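Local coordinates for putative lipoprotein (Bacteroides fragilis, PDB 3QNK) that is of unknown function but, as a SusD-family member, probably binds glycans at the outer membrane for uptake, at residues V129-K134 / Y153-E158; G310-R315 / T357-W362; V324-Q329 / V473-P478. All blocks are in the same frame, centred on the assembly; numbering follows the deposited sequence.

Interaction 1: residues V129-K134 / Y153-E158; sequences VILLDK and YDFILE
In Phe155 the ring carbon CG lies anti to the backbone N (chi1 -170°), which turns the ring outward from its helix to Leu131 on the facing loop. In Leu131 CG lies anti to the carbonyl carbon (chi1 -65°), and both methyls end up beside the base of the phenylalanine. The leucine and the phenylalanine lie alongside one another and point opposite ways.

The touch of Leu131 on Phe155 is apolar. Leu131 CD2 lies 3.9 Å from Phe155 CG, and Leu131 CD1 is 4.0 Å from Phe155 CB. The leucine therefore covers the root of the aromatic side chain, and its CD2 approaches the ring obliquely. The far end of the ring runs on along the loop backbone. There Phe155 CZ comes to 3.9 Å from the carbonyl oxygen Leu132 O. At the ring edge, near its plane, Asp133 CB is 4.2 Å from Phe155 CE2. No hydrogen bond links the two segments. The ring is held by van der Waals contact and by an edge-to-face contact with Tyr119. Of the touching residues Asp133 is exposed, and the contact lies at the protein surface.

Tyr119 of helix 101-126 lies against the contact. Besides meeting the Phe155 ring, it has its hydroxyl hydrogen-bonded to Leu132 N. The same tyrosine thus touches both the extended loop and the helical side of the contact.

The arrangement joins helix 149-166 to the loop that leads into it from helix 101-126. Such packing of a helix on its connecting loop is consistent with the TPR-like alpha-alpha superhelix of SusD-family proteins.

Interaction 2: residues G310-R315 / T357-W362; sequences GIYEGR and TGYNVW
A type I beta turn from Gly310 to Glu313 and an ST turn at Thr357 are joined here by a pair of buried tyrosines, Tyr312 and Tyr359, in the SusD-family part of the chain. Tyr312 sits on the beta turn, which is closed by Glu313 N bonding to Gly310 O. Tyr359 lies in the ST turn, where Thr357 OG1 accepts from Tyr359 N at 3.2 Å.

The two side chains come from opposite directions. Their rings meet rim to rim with planes at 88°, so neither lies over the other's face. Tyr312 CE1 lies in the plane of the Tyr359 ring, at its edge, 3.5 Å from Tyr359 CE1. The two hydroxyl oxygens, Tyr312 OH and Tyr359 OH, are 2.7 Å apart. Tyr359 OH also has a hydrogen bond with Gln278. Buried polar atoms are thus gathered in one small network.

Ile311 CG2 lies 3.7 Å above the centre of the Tyr312 ring, and Phe325 stacks with Tyr312. Ile311 also reaches the partner tyrosine, with Ile311 CD1 at 4.2 Å from Tyr359 OH. A water completes the bridge between the segments: it lies 2.8 Å from Tyr312 OH and donates to Gly358 O at 2.7 Å.

Interaction 3: residues V324-Q329 / V473-P478; sequences VFHGSQ and VRFVSP
His326 and Phe475 form an aromatic stack, and His326 also makes a hydrogen bond to Pro478. The stack is face to face but not strictly parallel. The ring centroids are 4.0 Å apart and the planes are turned by 27°. Each ring covers the other toward the rim: His326 CG lies over one face of Phe475, and Phe475 CD2 lies over one face of His326. His326 CD2 is 3.3 Å from Phe475 CE2, and the contact continues at the root of the histidine, where His326 CB is 3.5 Å from Phe475 CZ. In His326 the ring stands anti to the backbone N (chi1 -178°), which carries it from its turn to the phenylalanine.

The polar contact runs from the ring edge. His326 NE2 donates to Pro478 O at 2.8 Å, with an N-H...O angle of 153°. The donor sits above the carbonyl plane, and the oxygen is somewhat tilted from the imidazole plane. ND1 is hydrogen-bonded by Arg343 N, which fits NE2 carrying the hydrogen. With a partner at each nitrogen and a stacked face, the ring is restrained in its rotation.

Within 324-329, one backbone bond closes a type II beta turn and one bond to a side chain secures it. Ser328 N bonds to Phe325 O, with Gly327 at positive phi. Phe325 N donates to Ser328 OG at 2.8 Å.

The contact ties this turn to the end of strand 469-475, an outermost strand of a three-stranded antiparallel sheet. Partner strand 480-488 follows through the connection that holds Pro478, so the histidine grips a beta hairpin by its strand and its loop.

Interactions 2 and 3 are neighbours, with centres 8 Å apart, and their segments alternate along the chain. They share backbone bonds. Thr357 O lies 2.7 Å from Val473 N, and Asn360 O lies 2.9 Å from Val324 N, both probable hydrogen bonds; the second belongs to the two-stranded sheet of 323-324 and 360-361. Trp362 CH2 also packs 3.4 Å from Gln329 O. Interaction 1 is separate. Its centre is about 43 Å from that of interaction 2 and about 48 Å from that of interaction 3, on the opposite side of the chain's centre. It lies in the part related to starch-binding outer-membrane proteins, the other two in the SusD part.

Interaction 1: residues V129-K134 / Y153-E158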
loop_
_atom_site.group_PDB
_atom_site.type_symbol
_atom_site.label_atom_id
_atom_site.label_comp_id
_atom_site.label_asym_id
_atom_site.label_seq_id
_atom_site.Cartn_x
_atom_site.Cartn_y
_atom_site.Cartn_z
ATOM N N VAL B 129 14.249 -6.163 -13.538
ATOM C CA VAL B 129 13.325 -6.575 -12.459
ATOM C C VAL B 129 13.134 -8.124 -12.499
ATOM O O VAL B 129 13.691 -8.795 -13.370
ATOM C CB VAL B 129 11.947 -5.838 -12.553
ATOM C CG1 VAL B 129 12.093 -4.334 -12.395
ATOM C CG2 VAL B 129 11.202 -6.193 -13.844
ATOM N N ILE B 130 12.317 -8.675 -11.588
ATOM C CA ILE B 130 11.985 -10.101 -11.593
ATOM C C ILE B 130 10.901 -10.301 -12.641
ATOM O O ILE B 130 9.808 -9.738 -12.505
ATOM C CB ILE B 130 11.534 -10.620 -10.195
ATOM C CG1 ILE B 130 12.635 -10.452 -9.130
ATOM C CG2 ILE B 130 11.042 -12.072 -10.318
ATOM C CD1 ILE B 130 12.125 -10.408 -7.802
ATOM N N LEU B 131 11.194 -11.088 -13.687
ATOM C CA LEU B 131 10.201 -11.336 -14.730
ATOM C C LEU B 131 9.348 -12.536 -14.348
ATOM O O LEU B 131 9.868 -13.631 -14.137
ATOM C CB LEU B 131 10.842 -11.523 -16.115
ATOM C CG LEU B 131 11.546 -10.297 -16.693
ATOM C CD1 LEU B 131 12.288 -10.658 -17.969
ATOM C CD2 LEU B 131 10.576 -9.163 -16.927
ATOM N N LEU B 132 8.040 -12.303 -14.201
ATOM C CA LEU B 132 7.045 -13.310 -13.850
ATOM C C LEU B 132 5.947 -13.361 -14.907
ATOM O O LEU B 132 5.329 -12.340 -15.215
ATOM C CB LEU B 132 6.434 -13.022 -12.468
ATOM C CG LEU B 132 7.374 -12.998 -11.285
ATOM C CD1 LEU B 132 6.637 -12.681 -10.048
ATOM C CD2 LEU B 132 8.054 -14.328 -11.096
ATOM N N ASP B 133 5.720 -14.547 -15.461
ATOM C CA ASP B 133 4.712 -14.794 -16.496
ATOM C C ASP B 133 3.607 -15.709 -15.954
ATOM O O ASP B 133 2.649 -16.024 -16.674
ATOM C CB ASP B 133 5.363 -15.422 -17.750
ATOM C CG ASP B 133 6.089 -16.762 -17.530
ATOM O OD1 ASP B 133 6.365 -17.113 -16.354
ATOM O OD2 ASP B 133 6.440 -17.419 -18.531
ATOM N N LYS B 134 3.767 -16.161 -14.697
ATOM C CA LYS B 134 2.811 -17.025 -14.001
ATOM C C LYS B 134 2.603 -16.497 -12.584
ATOM O O LYS B 134 3.421 -15.704 -12.088
ATOM C CB LYS B 134 3.271 -18.509 -13.990
ATOM C CG LYS B 134 4.637 -18.803 -13.330
ATOM C CD LYS B 134 4.527 -19.591 -12.007
ATOM C CE LYS B 134 4.329 -21.101 -12.097
ATOM N N TYR B 153 13.223 -5.463 -21.240
ATOM C CA TYR B 153 12.741 -4.720 -22.404
ATOM C C TYR B 153 12.223 -5.693 -23.475
ATOM O O TYR B 153 11.198 -5.415 -24.093
ATOM C CB TYR B 153 13.812 -3.777 -22.963
ATOM C CG TYR B 153 13.865 -2.455 -22.234
ATOM C CD1 TYR B 153 12.827 -1.537 -22.332
ATOM C CD2 TYR B 153 14.955 -2.119 -21.445
ATOM C CE1 TYR B 153 12.872 -0.318 -21.652
ATOM C CE2 TYR B 153 15.018 -0.900 -20.775
ATOM C CZ TYR B 153 13.976 -0.003 -20.876
ATOM O OH TYR B 153 14.048 1.167 -20.159
ATOM N N ASP B 154 12.875 -6.877 -23.617
ATOM C CA ASP B 154 12.440 -7.946 -24.530
ATOM C C ASP B 154 11.063 -8.475 -24.116
ATOM O O ASP B 154 10.197 -8.621 -24.973
ATOM C CB ASP B 154 13.447 -9.103 -24.569
ATOM C CG ASP B 154 14.749 -8.841 -25.287
ATOM O OD1 ASP B 154 14.830 -7.839 -26.033
ATOM O OD2 ASP B 154 15.664 -9.681 -25.173
ATOM N N PHE B 155 10.854 -8.722 -22.802
ATOM C CA PHE B 155 9.576 -9.197 -22.249
ATOM C C PHE B 155 8.456 -8.206 -22.564
ATOM O O PHE B 155 7.458 -8.614 -23.145
ATOM C CB PHE B 155 9.689 -9.433 -20.722
ATOM C CG PHE B 155 8.524 -10.141 -20.085
ATOM C CD1 PHE B 155 7.370 -9.446 -19.733
ATOM C CD2 PHE B 155 8.593 -11.491 -19.784
ATOM C CE1 PHE B 155 6.291 -10.100 -19.146
ATOM C CE2 PHE B 155 7.527 -12.135 -19.164
ATOM C CZ PHE B 155 6.377 -11.436 -18.863
ATOM N N ILE B 156 8.649 -6.911 -22.231
ATOM C CA ILE B 156 7.688 -5.822 -22.476
ATOM C C ILE B 156 7.332 -5.768 -23.957
ATOM O O ILE B 156 6.150 -5.757 -24.313
ATOM C CB ILE B 156 8.210 -4.442 -21.964
ATOM C CG1 ILE B 156 8.413 -4.440 -20.427
ATOM C CG2 ILE B 156 7.268 -3.312 -22.381
ATOM C CD1 ILE B 156 9.377 -3.379 -19.949
ATOM N N LEU B 157 8.354 -5.771 -24.813
ATOM C CA LEU B 157 8.163 -5.663 -26.261
ATOM C C LEU B 157 7.506 -6.893 -26.862
ATOM O O LEU B 157 6.773 -6.750 -27.836
ATOM C CB LEU B 157 9.495 -5.339 -26.951
ATOM C CG LEU B 157 10.049 -3.922 -26.646
ATOM C CD1 LEU B 157 11.481 -3.763 -27.094
ATOM C CD2 LEU B 157 9.150 -2.854 -27.217
ATOM N N GLU B 158 7.704 -8.093 -26.284
ATOM C CA GLU B 158 7.025 -9.289 -26.784
ATOM C C GLU B 158 5.533 -9.205 -26.461
ATOM O O GLU B 158 4.718 -9.546 -27.309
ATOM C CB GLU B 158 7.648 -10.570 -26.236
ATOM C CG GLU B 158 8.345 -11.360 -27.331
ATOM C CD GLU B 158 7.487 -11.786 -28.514
ATOM O OE1 GLU B 158 6.544 -12.586 -28.309
ATOM O OE2 GLU B 158 7.777 -11.343 -29.650
#

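Interaction 2: residues G310-R315 / T357-W362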
loop_
_atom_site.group_PDB
_atom_site.type_symbol
_atom_site.label_atom_id
_atom_site.label_comp_id
_atom_site.label_asym_id
_atom_site.label_seq_id
_atom_site.Cartn_x
_atom_site.Cartn_y
_atom_site.Cartn_z
ATOM N N GLY B 310 10.211 41.969 -21.812
ATOM C CA GLY B 310 8.919 41.387 -22.194
ATOM C C GLY B 310 8.778 39.949 -21.786
ATOM O O GLY B 310 8.300 39.124 -22.582
ATOM N N ILE B 311 9.234 39.648 -20.549
ATOM C CA ILE B 311 9.366 38.298 -20.013
ATOM C C ILE B 311 8.203 37.383 -20.447
ATOM O O ILE B 311 8.484 36.316 -21.005
ATOM C CB ILE B 311 9.643 38.246 -18.487
ATOM C CG1 ILE B 311 9.881 36.805 -18.028
ATOM C CG2 ILE B 311 8.570 38.964 -17.659
ATOM C CD1 ILE B 311 10.835 36.593 -16.995
ATOM N N TYR B 312 6.942 37.828 -20.305
ATOM C CA TYR B 312 5.796 36.975 -20.642
ATOM C C TYR B 312 5.078 37.389 -21.934
ATOM O O TYR B 312 4.014 36.852 -22.220
ATOM C CB TYR B 312 4.796 36.914 -19.464
ATOM C CG TYR B 312 5.454 36.564 -18.143
ATOM C CD1 TYR B 312 6.348 35.496 -18.043
ATOM C CD2 TYR B 312 5.170 37.285 -16.988
ATOM C CE1 TYR B 312 6.940 35.164 -16.831
ATOM C CE2 TYR B 312 5.785 36.980 -15.773
ATOM C CZ TYR B 312 6.674 35.921 -15.703
ATOM O OH TYR B 312 7.268 35.581 -14.514
ATOM N N GLU B 313 5.681 38.301 -22.729
ATOM C CA GLU B 313 5.190 38.792 -24.007
ATOM C C GLU B 313 5.865 38.065 -25.185
ATOM O O GLU B 313 7.034 37.698 -25.118
ATOM C CB GLU B 313 5.470 40.315 -24.099
ATOM C CG GLU B 313 4.475 41.223 -23.369
ATOM C CD GLU B 313 4.960 42.590 -22.900
ATOM O OE1 GLU B 313 5.908 43.133 -23.514
ATOM O OE2 GLU B 313 4.378 43.126 -21.923
ATOM N N GLY B 314 5.110 37.881 -26.249
ATOM C CA GLY B 314 5.543 37.358 -27.547
ATOM C C GLY B 314 6.028 35.935 -27.675
ATOM O O GLY B 314 6.656 35.593 -28.689
ATOM N N ARG B 315 5.697 35.092 -26.686
ATOM C CA ARG B 315 6.114 33.687 -26.651
ATOM C C ARG B 315 5.302 32.816 -27.593
ATOM O O ARG B 315 4.231 33.229 -28.058
ATOM C CB ARG B 315 5.983 33.143 -25.221
ATOM C CG ARG B 315 6.906 33.773 -24.188
ATOM C CD ARG B 315 8.396 33.694 -24.491
ATOM N NE ARG B 315 9.100 34.347 -23.400
ATOM C CZ ARG B 315 9.868 33.717 -22.523
ATOM N NH1 ARG B 315 10.160 32.433 -22.689
ATOM N NH2 ARG B 315 10.400 34.380 -21.501
ATOM N N THR B 357 8.395 29.187 -7.129
ATOM C CA THR B 357 9.069 29.614 -8.367
ATOM C C THR B 357 8.475 30.840 -9.004
ATOM O O THR B 357 9.162 31.446 -9.812
ATOM C CB THR B 357 9.094 28.494 -9.396
ATOM O OG1 THR B 357 7.778 28.307 -9.941
ATOM C CG2 THR B 357 9.646 27.186 -8.822
ATOM N N GLY B 358 7.212 31.160 -8.693
ATOM C CA GLY B 358 6.471 32.264 -9.286
ATOM C C GLY B 358 5.638 31.814 -10.460
ATOM O O GLY B 358 5.088 32.645 -11.189
ATOM N N TYR B 359 5.537 30.479 -10.638
ATOM C CA TYR B 359 4.788 29.825 -11.713
ATOM C C TYR B 359 4.019 28.637 -11.191
ATOM O O TYR B 359 4.425 28.041 -10.186
ATOM C CB TYR B 359 5.739 29.329 -12.843
ATOM C CG TYR B 359 6.646 30.397 -13.395
ATOM C CD1 TYR B 359 6.151 31.394 -14.230
ATOM C CD2 TYR B 359 7.986 30.475 -13.006
ATOM C CE1 TYR B 359 6.962 32.439 -14.676
ATOM C CE2 TYR B 359 8.811 31.510 -13.458
ATOM C CZ TYR B 359 8.294 32.482 -14.308
ATOM O OH TYR B 359 9.057 33.521 -14.770
ATOM N N ASN B 360 2.950 28.255 -11.915
ATOM C CA ASN B 360 2.127 27.060 -11.704
ATOM C C ASN B 360 1.881 26.445 -13.055
ATOM O O ASN B 360 1.996 27.146 -14.071
ATOM C CB ASN B 360 0.797 27.370 -11.002
ATOM C CG ASN B 360 0.931 27.745 -9.568
ATOM O OD1 ASN B 360 1.027 28.914 -9.238
ATOM N ND2 ASN B 360 0.912 26.772 -8.678
ATOM N N VAL B 361 1.535 25.153 -13.087
ATOM C CA VAL B 361 1.238 24.465 -14.345
ATOM C C VAL B 361 -0.213 24.854 -14.858
ATOM O O VAL B 361 -1.109 25.176 -14.053
ATOM C CB VAL B 361 1.405 22.932 -14.174
ATOM C CG1 VAL B 361 0.323 22.361 -13.246
ATOM C CG2 VAL B 361 1.366 22.212 -15.515
ATOM N N TRP B 362 -0.399 24.861 -16.193
ATOM C CA TRP B 362 -1.711 24.972 -16.855
ATOM C C TRP B 362 -2.017 23.554 -17.504
ATOM O O TRP B 362 -2.458 22.626 -16.796
ATOM C CB TRP B 362 -1.767 26.124 -17.886
ATOM C CG TRP B 362 -3.160 26.501 -18.262
ATOM C CD1 TRP B 362 -4.236 25.672 -18.371
ATOM C CD2 TRP B 362 -3.643 27.826 -18.534
ATOM N NE1 TRP B 362 -5.366 26.395 -18.697
ATOM C CE2 TRP B 362 -5.029 27.721 -18.810
ATOM C CE3 TRP B 362 -3.059 29.112 -18.485
ATOM C CZ2 TRP B 362 -5.827 28.844 -19.098
ATOM C CZ3 TRP B 362 -3.843 30.214 -18.797
ATOM C CH2 TRP B 362 -5.208 30.076 -19.111
HETATM O O HOH W 1 5.220 34.795 -12.753
#

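Interaction 3: residues V324-Q329 / V473-P478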
loop_
_atom_site.group_PDB
_atom_site.type_symbol
_atom_site.label_atom_id
_atom_site.label_comp_id
_atom_site.label_asym_id
_atom_site.label_seq_id
_atom_site.Cartn_x
_atom_site.Cartn_y
_atom_site.Cartn_z
ATOM N N VAL B 324 1.236 29.215 -15.893
ATOM C CA VAL B 324 0.425 30.167 -15.142
ATOM C C VAL B 324 1.470 31.082 -14.470
ATOM O O VAL B 324 2.267 30.605 -13.640
ATOM C CB VAL B 324 -0.558 29.501 -14.126
ATOM C CG1 VAL B 324 -1.312 30.550 -13.304
ATOM C CG2 VAL B 324 -1.521 28.554 -14.817
ATOM N N PHE B 325 1.499 32.371 -14.884
ATOM C CA PHE B 325 2.471 33.367 -14.409
ATOM C C PHE B 325 1.768 34.651 -13.868
ATOM O O PHE B 325 0.556 34.779 -13.938
ATOM C CB PHE B 325 3.469 33.723 -15.535
ATOM C CG PHE B 325 2.750 34.090 -16.818
ATOM C CD1 PHE B 325 2.253 35.374 -17.016
ATOM C CD2 PHE B 325 2.545 33.141 -17.818
ATOM C CE1 PHE B 325 1.543 35.689 -18.160
ATOM C CE2 PHE B 325 1.842 33.466 -18.966
ATOM C CZ PHE B 325 1.325 34.732 -19.117
ATOM N N HIS B 326 2.547 35.571 -13.277
ATOM C CA HIS B 326 2.026 36.818 -12.738
ATOM C C HIS B 326 1.266 37.529 -13.826
ATOM O O HIS B 326 1.829 37.824 -14.881
ATOM C CB HIS B 326 3.163 37.683 -12.208
ATOM C CG HIS B 326 2.701 38.972 -11.594
ATOM N ND1 HIS B 326 2.102 39.001 -10.343
ATOM C CD2 HIS B 326 2.779 40.242 -12.062
ATOM C CE1 HIS B 326 1.843 40.268 -10.095
ATOM N NE2 HIS B 326 2.230 41.052 -11.092
ATOM N N GLY B 327 -0.022 37.729 -13.599
ATOM C CA GLY B 327 -0.889 38.408 -14.555
ATOM C C GLY B 327 -1.717 37.503 -15.443
ATOM O O GLY B 327 -2.492 38.013 -16.256
ATOM N N SER B 328 -1.569 36.171 -15.307
ATOM C CA SER B 328 -2.361 35.195 -16.059
ATOM C C SER B 328 -3.815 35.224 -15.607
ATOM O O SER B 328 -4.092 35.254 -14.394
ATOM C CB SER B 328 -1.846 33.763 -15.864
ATOM O OG SER B 328 -0.541 33.509 -16.341
ATOM N N GLN B 329 -4.734 35.166 -16.577
ATOM C CA GLN B 329 -6.153 35.025 -16.338
ATOM C C GLN B 329 -6.543 33.568 -16.516
ATOM O O GLN B 329 -6.183 32.947 -17.534
ATOM C CB GLN B 329 -6.940 35.908 -17.262
ATOM C CG GLN B 329 -7.078 37.291 -16.719
ATOM C CD GLN B 329 -7.805 38.120 -17.718
ATOM O OE1 GLN B 329 -7.230 38.539 -18.722
ATOM N NE2 GLN B 329 -9.097 38.326 -17.487
ATOM N N VAL B 473 11.101 33.390 -9.916
ATOM C CA VAL B 473 10.951 34.837 -9.786
ATOM C C VAL B 473 10.201 35.164 -8.477
ATOM O O VAL B 473 9.507 34.313 -7.921
ATOM C CB VAL B 473 10.328 35.566 -11.016
ATOM C CG1 VAL B 473 11.190 35.372 -12.256
ATOM C CG2 VAL B 473 8.874 35.151 -11.268
ATOM N N ARG B 474 10.374 36.397 -7.996
ATOM C CA ARG B 474 9.763 36.957 -6.803
ATOM C C ARG B 474 9.407 38.382 -7.140
ATOM O O ARG B 474 10.272 39.104 -7.630
ATOM C CB ARG B 474 10.774 36.866 -5.662
ATOM C CG ARG B 474 10.385 37.477 -4.367
ATOM C CD ARG B 474 11.542 37.310 -3.396
ATOM N NE ARG B 474 12.288 38.561 -3.239
ATOM C CZ ARG B 474 13.596 38.648 -3.026
ATOM N NH1 ARG B 474 14.338 37.550 -2.930
ATOM N NH2 ARG B 474 14.170 39.830 -2.890
ATOM N N PHE B 475 8.147 38.784 -6.937
ATOM C CA PHE B 475 7.706 40.148 -7.246
ATOM C C PHE B 475 7.885 41.078 -6.052
ATOM O O PHE B 475 7.537 40.760 -4.909
ATOM C CB PHE B 475 6.276 40.186 -7.775
ATOM C CG PHE B 475 6.254 39.829 -9.253
ATOM C CD1 PHE B 475 6.458 38.510 -9.675
ATOM C CD2 PHE B 475 6.030 40.806 -10.221
ATOM C CE1 PHE B 475 6.483 38.189 -11.030
ATOM C CE2 PHE B 475 6.051 40.475 -11.578
ATOM C CZ PHE B 475 6.292 39.176 -11.970
ATOM N N VAL B 476 8.501 42.221 -6.340
ATOM C CA VAL B 476 8.820 43.277 -5.367
ATOM C C VAL B 476 7.818 44.450 -5.528
ATOM O O VAL B 476 7.768 45.342 -4.682
ATOM C CB VAL B 476 10.305 43.733 -5.450
ATOM C CG1 VAL B 476 11.242 42.571 -5.137
ATOM C CG2 VAL B 476 10.641 44.348 -6.804
ATOM N N SER B 477 6.998 44.410 -6.589
ATOM C CA SER B 477 5.969 45.407 -6.859
ATOM C C SER B 477 4.940 44.764 -7.768
ATOM O O SER B 477 5.216 43.675 -8.254
ATOM C CB SER B 477 6.584 46.662 -7.481
ATOM O OG SER B 477 6.665 46.540 -8.889
ATOM N N PRO B 478 3.781 45.395 -8.078
ATOM C CA PRO B 478 2.826 44.761 -9.012
ATOM C C PRO B 478 3.383 44.539 -10.416
ATOM O O PRO B 478 2.817 43.755 -11.173
ATOM C CB PRO B 478 1.677 45.777 -9.085
ATOM C CG PRO B 478 1.774 46.538 -7.876
ATOM C CD PRO B 478 3.241 46.677 -7.585
#